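Local coordinates for structure-specific endonuclease subunit SLX4 (PDB 6SEI), which probably serves as the regulatory subunit of the SLX1-SLX4 structure-specific endonuclease, which cuts branched DNA during repair and recombination, and is represented here by its C-terminal domain, at residues G63-R67 and V68-G72; Y22-Q25 and A26-A30; E73-P76 and G77-K80. One frame throughout, in Å; residues are numbered along the deposited sequence.

Contact 1: G63-R67 and V68-G72; sequences GQLDR and VGYDG. With CA (calcium ion), chain H.
Leu-65 and Tyr-70 lie side by side and point the same way, the leucine along the edge of the tyrosine ring and not over its face. Leu-65 CB sits near the ring plane, 3.7 Å from Tyr-70 CD2, and Leu-65 CD1 comes almost as near to the same ring carbon. CG of Tyr-70 is anti to its backbone N (chi1 177°), which lays the ring alongside Leu-65; the tyrosine also meets the ring of Tyr-22 and Leu-19 of helix 12-29. An alanine here in place of Leu-65 keeps CB but lacks CG and both methyls, and the ring edge of Tyr-70 and the side chain of Val-74 would probably be left with a gap between them and the helix.

Val-68 suits the junction with helix 12-29, where it meets Ala-26 and Thr-29. Its CG1 packs 3.7 Å from Arg-67 NH2, over one face of the guanidinium, while NH2 itself bonds to Thr-29 OG1 and Ala-26 O.

A different relation joins the two aspartates, whose carboxylate planes stand 81° apart. Asp-66 OD1 binds the calcium ion at 2.6 Å and Asp-71 OD1 binds it at 2.4 Å; a water is a third ligand of the calcium ion, at 2.3 Å. The two aspartate OD1 oxygens are 3.2 Å from each other, and the shared cation would be expected to offset their repulsion.

Backbone bonds fix the turn between these groups. Tyr-70 N donates to Leu-65 O at 2.7 Å, and Gly-69 N makes a weak bond to Asp-66 O. Gly-69 has positive phi (88°), where a side chain would jam against the preceding carbonyl. This is a Schellman motif ending helix 53-67, with a calcium site bridging the helix end and the following loop.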
loop_
_atom_site.group_PDB
_atom_site.type_symbol
_atom_site.label_atom_id
_atom_site.label_comp_id
_atom_site.label_asym_id
_atom_site.label_seq_id
_atom_site.Cartn_x
_atom_site.Cartn_y
_atom_site.Cartn_z
ATOM N N GLY B 63 49.172 -23.352 -13.307
ATOM C CA GLY B 63 50.244 -22.374 -13.276
ATOM C C GLY B 63 49.791 -20.933 -13.214
ATOM O O GLY B 63 50.608 -20.058 -12.895
ATOM N N GLN B 64 48.518 -20.643 -13.485
ATOM C CA GLN B 64 48.076 -19.257 -13.599
ATOM C C GLN B 64 48.014 -18.573 -12.238
ATOM O O GLN B 64 48.537 -17.465 -12.065
ATOM C CB GLN B 64 46.717 -19.204 -14.288
ATOM C CG GLN B 64 46.796 -18.856 -15.751
ATOM C CD GLN B 64 47.947 -19.536 -16.462
ATOM O OE1 GLN B 64 48.938 -18.894 -16.823
ATOM N NE2 GLN B 64 47.824 -20.844 -16.670
ATOM N N LEU B 65 47.355 -19.207 -11.264
ATOM C CA LEU B 65 47.291 -18.629 -9.926
ATOM C C LEU B 65 48.684 -18.488 -9.330
ATOM O O LEU B 65 48.995 -17.477 -8.691
ATOM C CB LEU B 65 46.403 -19.489 -9.025
ATOM C CG LEU B 65 44.936 -19.607 -9.443
ATOM C CD1 LEU B 65 44.226 -20.686 -8.644
ATOM C CD2 LEU B 65 44.231 -18.270 -9.289
ATOM N N ASP B 66 49.536 -19.495 -9.539
ATOM C CA ASP B 66 50.923 -19.414 -9.095
ATOM C C ASP B 66 51.647 -18.258 -9.771
ATOM O O ASP B 66 52.498 -17.602 -9.159
ATOM C CB ASP B 66 51.628 -20.739 -9.386
ATOM C CG ASP B 66 52.938 -20.885 -8.642
ATOM O OD1 ASP B 66 53.145 -20.166 -7.641
ATOM O OD2 ASP B 66 53.763 -21.723 -9.065
ATOM N N ARG B 67 51.320 -17.995 -11.036
ATOM C CA ARG B 67 51.955 -16.903 -11.766
ATOM C C ARG B 67 51.676 -15.560 -11.104
ATOM O O ARG B 67 52.586 -14.746 -10.915
ATOM C CB ARG B 67 51.465 -16.902 -13.215
ATOM C CG ARG B 67 52.293 -16.065 -14.159
ATOM C CD ARG B 67 51.611 -15.955 -15.507
ATOM N NE ARG B 67 50.569 -14.929 -15.521
ATOM C CZ ARG B 67 49.286 -15.170 -15.776
ATOM N NH1 ARG B 67 48.880 -16.406 -16.035
ATOM N NH2 ARG B 67 48.410 -14.174 -15.771
ATOM N N VAL B 68 50.418 -15.316 -10.736
ATOM C CA VAL B 68 50.010 -14.035 -10.174
ATOM C C VAL B 68 50.100 -14.067 -8.654
ATOM O O VAL B 68 49.471 -13.255 -7.966
ATOM C CB VAL B 68 48.590 -13.659 -10.639
ATOM C CG1 VAL B 68 48.556 -13.504 -12.154
ATOM C CG2 VAL B 68 47.583 -14.700 -10.182
ATOM N N GLY B 69 50.872 -15.007 -8.116
ATOM C CA GLY B 69 51.236 -14.975 -6.714
ATOM C C GLY B 69 50.287 -15.649 -5.749
ATOM O O GLY B 69 50.264 -15.276 -4.571
ATOM N N TYR B 70 49.515 -16.636 -6.195
ATOM C CA TYR B 70 48.596 -17.362 -5.321
ATOM C C TYR B 70 48.964 -18.843 -5.342
ATOM O O TYR B 70 48.688 -19.548 -6.317
ATOM C CB TYR B 70 47.144 -17.147 -5.741
ATOM C CG TYR B 70 46.154 -17.933 -4.911
ATOM C CD1 TYR B 70 45.939 -17.623 -3.574
ATOM C CD2 TYR B 70 45.443 -18.990 -5.460
ATOM C CE1 TYR B 70 45.039 -18.342 -2.811
ATOM C CE2 TYR B 70 44.543 -19.715 -4.707
ATOM C CZ TYR B 70 44.343 -19.390 -3.383
ATOM O OH TYR B 70 43.443 -20.115 -2.631
ATOM N N ASP B 71 49.597 -19.304 -4.266
ATOM C CA ASP B 71 49.821 -20.727 -4.053
ATOM C C ASP B 71 48.567 -21.329 -3.437
ATOM O O ASP B 71 48.105 -20.872 -2.386
ATOM C CB ASP B 71 51.030 -20.952 -3.149
ATOM C CG ASP B 71 52.199 -20.061 -3.511
ATOM O OD1 ASP B 71 52.240 -19.575 -4.660
ATOM O OD2 ASP B 71 53.076 -19.845 -2.648
ATOM N N GLY B 72 48.014 -22.333 -4.089
ATOM C CA GLY B 72 46.765 -22.943 -3.672
ATOM C C GLY B 72 45.920 -23.282 -4.883
ATOM O O GLY B 72 46.105 -22.755 -5.980
HETATM CA CA CA H . 54.486 -19.709 -5.476
HETATM O O HOH W 1 54.880 -21.818 -6.414
#

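Contact 2: Y22-Q25 and A26-A30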
loop_
_atom_site.group_PDB
_atom_site.type_symbol
_atom_site.label_atom_id
_atom_site.label_comp_id
_atom_site.label_asym_id
_atom_site.label_seq_id
_atom_site.Cartn_x
_atom_site.Cartn_y
_atom_site.Cartn_z
ATOM N N TYR B 22 42.841 -12.549 -7.213
ATOM C CA TYR B 22 43.864 -13.380 -7.841
ATOM C C TYR B 22 43.346 -14.019 -9.124
ATOM O O TYR B 22 44.091 -14.146 -10.101
ATOM C CB TYR B 22 44.340 -14.458 -6.870
ATOM C CG TYR B 22 45.359 -13.987 -5.858
ATOM C CD1 TYR B 22 46.598 -13.509 -6.261
ATOM C CD2 TYR B 22 45.084 -14.033 -4.499
ATOM C CE1 TYR B 22 47.532 -13.080 -5.335
ATOM C CE2 TYR B 22 46.010 -13.608 -3.567
ATOM C CZ TYR B 22 47.232 -13.134 -3.988
ATOM O OH TYR B 22 48.153 -12.711 -3.058
ATOM N N ILE B 23 42.079 -14.440 -9.137
ATOM C CA ILE B 23 41.508 -15.011 -10.352
ATOM C C ILE B 23 41.384 -13.945 -11.431
ATOM O O ILE B 23 41.718 -14.180 -12.600
ATOM C CB ILE B 23 40.148 -15.668 -10.056
ATOM C CG1 ILE B 23 40.283 -16.741 -8.979
ATOM C CG2 ILE B 23 39.559 -16.267 -11.324
ATOM C CD1 ILE B 23 38.956 -17.248 -8.478
ATOM N N THR B 24 40.896 -12.760 -11.060
ATOM C CA THR B 24 40.776 -11.669 -12.020
ATOM C C THR B 24 42.122 -11.357 -12.658
ATOM O O THR B 24 42.253 -11.352 -13.886
ATOM C CB THR B 24 40.201 -10.430 -11.333
ATOM O OG1 THR B 24 38.983 -10.783 -10.666
ATOM C CG2 THR B 24 39.917 -9.330 -12.350
ATOM N N GLN B 25 43.146 -11.122 -11.833
ATOM C CA GLN B 25 44.460 -10.789 -12.369
ATOM C C GLN B 25 45.006 -11.917 -13.235
ATOM O O GLN B 25 45.633 -11.664 -14.270
ATOM C CB GLN B 25 45.425 -10.465 -11.233
ATOM C CG GLN B 25 46.450 -9.400 -11.584
ATOM C CD GLN B 25 45.904 -7.984 -11.434
ATOM O OE1 GLN B 25 44.949 -7.590 -12.113
ATOM N NE2 GLN B 25 46.510 -7.211 -10.537
ATOM N N ALA B 26 44.763 -13.169 -12.842
ATOM C CA ALA B 26 45.227 -14.297 -13.643
ATOM C C ALA B 26 44.608 -14.272 -15.037
ATOM O O ALA B 26 45.314 -14.391 -16.046
ATOM C CB ALA B 26 44.911 -15.614 -12.929
ATOM N N VAL B 27 43.284 -14.110 -15.107
ATOM C CA VAL B 27 42.596 -14.048 -16.394
ATOM C C VAL B 27 43.045 -12.821 -17.181
ATOM O O VAL B 27 43.392 -12.911 -18.363
ATOM C CB VAL B 27 41.070 -14.044 -16.180
ATOM C CG1 VAL B 27 40.340 -13.913 -17.506
ATOM C CG2 VAL B 27 40.625 -15.295 -15.438
ATOM N N VAL B 28 43.067 -11.661 -16.523
ATOM C CA VAL B 28 43.189 -10.386 -17.222
ATOM C C VAL B 28 44.586 -10.189 -17.808
ATOM O O VAL B 28 44.733 -9.626 -18.901
ATOM C CB VAL B 28 42.797 -9.249 -16.259
ATOM C CG1 VAL B 28 43.466 -7.945 -16.637
ATOM C CG2 VAL B 28 41.290 -9.084 -16.231
ATOM N N THR B 29 45.626 -10.649 -17.114
ATOM C CA THR B 29 47.000 -10.360 -17.503
ATOM C C THR B 29 47.622 -11.436 -18.387
ATOM O O THR B 29 48.786 -11.298 -18.777
ATOM C CB THR B 29 47.871 -10.154 -16.259
ATOM O OG1 THR B 29 47.959 -11.381 -15.526
ATOM C CG2 THR B 29 47.279 -9.076 -15.367
ATOM N N ALA B 30 46.892 -12.497 -18.708
ATOM C CA ALA B 30 47.416 -13.481 -19.637
ATOM C C ALA B 30 47.559 -12.855 -21.024
ATOM O O ALA B 30 46.801 -11.949 -21.383
ATOM C CB ALA B 30 46.500 -14.700 -19.701
#
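Thr-29 sits one turn beyond Gln-25 in the last part of helix 12-29, an alpha-helical i to i+4 arrangement within the Slx4 family domain. Followed outward, Thr-29 CB lies 3.4 Å from Gln-25 O, and the side chain then divides. Its methyl, CG2, lies 3.3 Å from Gln-25 O and 3.9 Å from Gln-25 CG, the two side chains crossing at a slant. The hydroxyl branch lies between the backbone N and the carbonyl carbon (chi1 66°), a position from which OG1 can turn back to the preceding turn. A beta-branched threonine thus offers a methyl to the glutamine chain and a hydroxyl to the helix backbone, with Arg-67 as a second partner of OG1.

On the neighbouring side of the helix, Thr-24 and Val-28 run side by side, their CG2 methyls 4.1 Å apart, while the Thr-24 hydroxyl bonds to Phe-20 O and Trp-82. Small Ala-26 allows close approach to Leu-60, and Val-27 faces His-42 and Met-45.

Two donors of one residue grip Gln-25 O from opposite faces of its carbonyl plane: Thr-29 N at 3.0 Å and Thr-29 OG1 at 2.7 Å.

Contact 3: E73-P76 and G77-K80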
loop_
_atom_site.group_PDB
_atom_site.type_symbol
_atom_site.label_atom_id
_atom_site.label_comp_id
_atom_site.label_asym_id
_atom_site.label_seq_id
_atom_site.Cartn_x
_atom_site.Cartn_y
_atom_site.Cartn_z
ATOM N N GLU B 73 44.969 -24.184 -4.678
ATOM C CA GLU B 73 44.116 -24.666 -5.752
ATOM C C GLU B 73 42.741 -24.021 -5.662
ATOM O O GLU B 73 42.231 -23.763 -4.567
ATOM C CB GLU B 73 43.990 -26.190 -5.701
ATOM C CG GLU B 73 45.255 -26.925 -6.127
ATOM C CD GLU B 73 44.988 -27.977 -7.188
ATOM O OE1 GLU B 73 44.143 -28.867 -6.943
ATOM O OE2 GLU B 73 45.617 -27.906 -8.269
ATOM N N VAL B 74 42.150 -23.753 -6.819
ATOM C CA VAL B 74 40.826 -23.153 -6.908
ATOM C C VAL B 74 39.814 -24.255 -7.194
ATOM O O VAL B 74 40.097 -25.202 -7.940
ATOM C CB VAL B 74 40.791 -22.038 -7.978
ATOM C CG1 VAL B 74 40.599 -22.601 -9.382
ATOM C CG2 VAL B 74 39.718 -21.010 -7.651
ATOM N N ALA B 75 38.647 -24.158 -6.563
ATOM C CA ALA B 75 37.611 -25.156 -6.781
ATOM C C ALA B 75 36.611 -24.655 -7.812
ATOM O O ALA B 75 36.321 -23.452 -7.857
ATOM C CB ALA B 75 36.881 -25.476 -5.477
ATOM N N PRO B 76 36.077 -25.545 -8.654
ATOM C CA PRO B 76 35.182 -25.082 -9.729
ATOM C C PRO B 76 34.002 -24.268 -9.228
ATOM O O PRO B 76 33.557 -23.348 -9.927
ATOM C CB PRO B 76 34.730 -26.387 -10.408
ATOM C CG PRO B 76 35.144 -27.494 -9.481
ATOM C CD PRO B 76 36.325 -26.995 -8.722
ATOM N N GLY B 77 33.493 -24.565 -8.031
ATOM C CA GLY B 77 32.425 -23.753 -7.476
ATOM C C GLY B 77 32.883 -22.351 -7.128
ATOM O O GLY B 77 32.135 -21.383 -7.296
ATOM N N ASP B 78 34.117 -22.220 -6.634
ATOM C CA ASP B 78 34.680 -20.897 -6.395
ATOM C C ASP B 78 34.831 -20.128 -7.701
ATOM O O ASP B 78 34.549 -18.926 -7.762
ATOM C CB ASP B 78 36.026 -21.022 -5.684
ATOM C CG ASP B 78 35.877 -21.320 -4.203
ATOM O OD1 ASP B 78 34.894 -20.844 -3.592
ATOM O OD2 ASP B 78 36.745 -22.032 -3.652
ATOM N N VAL B 79 35.273 -20.810 -8.762
ATOM C CA VAL B 79 35.326 -20.199 -10.085
ATOM C C VAL B 79 33.923 -19.874 -10.579
ATOM O O VAL B 79 33.721 -18.890 -11.299
ATOM C CB VAL B 79 36.082 -21.128 -11.060
ATOM C CG1 VAL B 79 36.076 -20.568 -12.469
ATOM C CG2 VAL B 79 37.504 -21.339 -10.581
ATOM N N LYS B 80 32.930 -20.679 -10.194
ATOM C CA LYS B 80 31.551 -20.379 -10.567
ATOM C C LYS B 80 31.042 -19.144 -9.834
ATOM O O LYS B 80 30.416 -18.266 -10.439
ATOM C CB LYS B 80 30.648 -21.582 -10.284
ATOM C CG LYS B 80 29.222 -21.383 -10.771
ATOM C CD LYS B 80 28.267 -22.426 -10.217
ATOM C CE LYS B 80 26.821 -21.982 -10.408
ATOM N NZ LYS B 80 25.886 -22.660 -9.471
#
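Pro-76 O accepts the N-H of Lys-80 N at 2.8 Å, the shortest clear hydrogen bond here. Its N-H...O angle of 138° leaves the bond somewhat bent. The first turn's other bond is straighter: Val-79 N donates to Ala-75 O at 3.0 Å, with an N-H...O angle of 162°.

Ala-75 holds the N-cap position, and Pro-76 follows as the first helical residue. Proline suits that place because its ring nitrogen has no hydrogen to give, and a first-turn nitrogen has no preceding helical carbonyl to give it to. Its ring packs on Thr-57 and Trp-92.

Beneath the turn, the apolar contact is made by two valines whose side chains cross at about a right angle. Val-79 CG2 meets Val-74 CG1 at 3.6 Å and Val-74 CG2 at 3.7 Å, so this one methyl faces both branches of its partner. It is placed there by CG1 of Val-79 being anti to the backbone N (chi1 176°), which leaves CG2 beside the backbone N, against Val-74. Both valines are buried, Val-74 against Leu-65 and Val-79 against Leu-56, a setting that suits short branched apolar groups. Asp-78 lies against Ala-75, its CB 3.3 Å from Ala-75 O and its OD2 3.9 Å from Ala-75 CB, and its side chain slides past Val-74 in the opposite direction.

Lys-80 carries its extended chain away from the turn and bonds through NZ to the backbone of another protein chain. The whole is the N-terminal turn of helix 76-85, an N-cap followed by proline, whose valine pair, Val-74 from the loop and Val-79 from the helix, packs against helix 53-67 in the mainly helical C-terminal domain of SLX4.

How the contacts relate
From the N terminus, contact 2 comes first, within helix 12-29; contact 1 follows at the end of helix 53-67, and contact 3 at the start of helix 76-85. They lie in series, none enclosing or crossing another, and each closes only a local turn. Space brings them together. Arg-67 of contact 1 reaches Thr-29 and Ala-26 of contact 2, joining the C-terminal ends of helices 12-29 and 53-67. Val-74 of contact 3 touches both Leu-65 of contact 1 and Ile-23 of contact 2. The loop after the calcium site therefore leads into a valine that lies against both of the longer helices.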